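Local coordinates for protein Z5138 gene product (Escherichia coli, PDB 1XOU) that serves as a type III secretion chaperone, binding the filament protein EspA in a coiled-coil helix bundle and probably also EspB, at residues Val38-Ser42 and Lys54-Leu58. The protein carries 1 engineered substitution. Numbering follows the deposited sequence.
Sequences VNELS and KLNKL
An apolar helix-helix contact joins Val38-Ser42, near the C-terminal end of the long helix 3-47, to Lys54-Leu58 on helix 49-64, which follows after a sharp reversal of the chain. Both segments are regular α-helix, with Ser42 N to Val38 O at 3.3 Å and Leu58 N to Lys54 O at 2.9 Å. Their local axes approach to 10.4 Å and run at 136° to each other, an oblique antiparallel course, so the hairpin is splayed and only 270 Å² is buried between them. The CA atoms of Leu41 and Leu55, 6.8 Å apart, set the register. Leu41 reaches across with chi1 near -139° and chi2 trans, so that its CD1 lies 3.9 Å from Lys54 CB, 4.3 Å from Leu55 CG and 4.4 Å from Leu58 CD1; leucine is long enough to carry this one terminal methyl across the gap and set it among all three. Such a helical hairpin, with apolar residues three apart on each helix, suits the helix bundle formed by the CesA chaperone and EspA. One turn before Leu41, Val38 CG2 meets Leu58 CD1 at 4.0 Å. On Leu55, CD1 packs against Ser42 OG at 3.5 Å, where the small serine leaves room for the leucine. Lys54 lends its aliphatic base to the interface while its chain, bent at chi3 (m), brings NZ close to the like-charged Lys44. Lys57 forms a salt bridge with Glu60. In the EspA chain, apolar side chains pack on Ser42 and Leu58, an acidic side chain on Val38, and backbone on Lys54.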
loop_
_atom_site.group_PDB
_atom_site.type_symbol
_atom_site.label_atom_id
_atom_site.label_comp_id
_atom_site.label_asym_id
_atom_site.label_seq_id
_atom_site.Cartn_x
_atom_site.Cartn_y
_atom_site.Cartn_z
ATOM N N VAL B 38 3.665 -13.602 -13.928
ATOM C CA VAL B 38 3.704 -14.817 -13.117
ATOM C C VAL B 38 3.040 -16.001 -13.824
ATOM O O VAL B 38 3.482 -17.137 -13.674
ATOM C CB VAL B 38 3.045 -14.570 -11.729
ATOM C CG1 VAL B 38 1.578 -15.011 -11.738
ATOM C CG2 VAL B 38 3.848 -15.268 -10.652
ATOM N N ASN B 39 1.989 -15.737 -14.594
ATOM C CA ASN B 39 1.337 -16.808 -15.330
ATOM C C ASN B 39 2.231 -17.237 -16.488
ATOM O O ASN B 39 2.271 -18.416 -16.848
ATOM C CB ASN B 39 -0.011 -16.360 -15.873
ATOM C CG ASN B 39 -0.964 -15.944 -14.777
ATOM O OD1 ASN B 39 -1.203 -16.693 -13.814
ATOM N ND2 ASN B 39 -1.518 -14.740 -14.909
ATOM N N GLU B 40 2.945 -16.283 -17.075
ATOM C CA GLU B 40 3.840 -16.604 -18.169
ATOM C C GLU B 40 4.937 -17.494 -17.613
ATOM O O GLU B 40 5.340 -18.465 -18.254
ATOM C CB GLU B 40 4.433 -15.333 -18.771
ATOM C CG GLU B 40 3.394 -14.459 -19.471
ATOM C CD GLU B 40 3.907 -13.060 -19.815
ATOM O OE1 GLU B 40 5.021 -12.696 -19.367
ATOM O OE2 GLU B 40 3.183 -12.326 -20.528
ATOM N N LEU B 41 5.412 -17.181 -16.412
ATOM C CA LEU B 41 6.458 -17.992 -15.801
ATOM C C LEU B 41 5.970 -19.435 -15.658
ATOM O O LEU B 41 6.763 -20.365 -15.703
ATOM C CB LEU B 41 6.840 -17.455 -14.425
ATOM C CG LEU B 41 8.346 -17.473 -14.137
ATOM C CD1 LEU B 41 8.580 -17.446 -12.632
ATOM C CD2 LEU B 41 8.973 -18.705 -14.746
ATOM N N SER B 42 4.666 -19.615 -15.473
ATOM C CA SER B 42 4.097 -20.955 -15.353
ATOM C C SER B 42 4.276 -21.682 -16.674
ATOM O O SER B 42 4.902 -22.737 -16.733
ATOM C CB SER B 42 2.605 -20.886 -15.030
ATOM O OG SER B 42 2.402 -20.470 -13.700
ATOM N N LYS B 54 12.087 -21.120 -10.143
ATOM C CA LYS B 54 11.803 -19.718 -9.867
ATOM C C LYS B 54 10.400 -19.623 -9.291
ATOM O O LYS B 54 10.192 -19.063 -8.218
ATOM C CB LYS B 54 11.898 -18.875 -11.154
ATOM C CG LYS B 54 13.331 -18.481 -11.545
ATOM C CD LYS B 54 13.394 -17.563 -12.782
ATOM C CE LYS B 54 12.952 -18.293 -14.060
ATOM N NZ LYS B 54 13.032 -17.479 -15.332
ATOM N N LEU B 55 9.440 -20.186 -10.010
ATOM C CA LEU B 55 8.053 -20.173 -9.577
ATOM C C LEU B 55 7.891 -20.671 -8.142
ATOM O O LEU B 55 7.286 -19.989 -7.314
ATOM C CB LEU B 55 7.203 -21.043 -10.506
ATOM C CG LEU B 55 5.891 -20.430 -11.009
ATOM C CD1 LEU B 55 5.058 -21.505 -11.700
ATOM C CD2 LEU B 55 5.125 -19.818 -9.846
ATOM N N ASN B 56 8.432 -21.852 -7.846
ATOM C CA ASN B 56 8.319 -22.425 -6.506
ATOM C C ASN B 56 8.925 -21.528 -5.441
ATOM O O ASN B 56 8.414 -21.441 -4.323
ATOM C CB ASN B 56 8.977 -23.802 -6.443
ATOM C CG ASN B 56 8.435 -24.758 -7.483
ATOM O OD1 ASN B 56 7.251 -24.739 -7.812
ATOM N ND2 ASN B 56 9.307 -25.616 -8.000
ATOM N N LYS B 57 10.029 -20.875 -5.782
ATOM C CA LYS B 57 10.675 -19.955 -4.850
ATOM C C LYS B 57 9.708 -18.796 -4.601
ATOM O O LYS B 57 9.542 -18.346 -3.467
ATOM C CB LYS B 57 12.010 -19.439 -5.426
ATOM C CG LYS B 57 13.184 -20.372 -5.156
ATOM C CD LYS B 57 13.232 -20.673 -3.655
ATOM C CE LYS B 57 14.023 -21.940 -3.318
ATOM N NZ LYS B 57 13.729 -22.404 -1.911
ATOM N N LEU B 58 9.067 -18.333 -5.673
ATOM C CA LEU B 58 8.096 -17.246 -5.590
ATOM C C LEU B 58 6.920 -17.658 -4.722
ATOM O O LEU B 58 6.509 -16.930 -3.814
ATOM C CB LEU B 58 7.575 -16.892 -6.977
ATOM C CG LEU B 58 8.095 -15.585 -7.571
ATOM C CD1 LEU B 58 7.487 -15.392 -8.951
ATOM C CD2 LEU B 58 7.734 -14.428 -6.662
#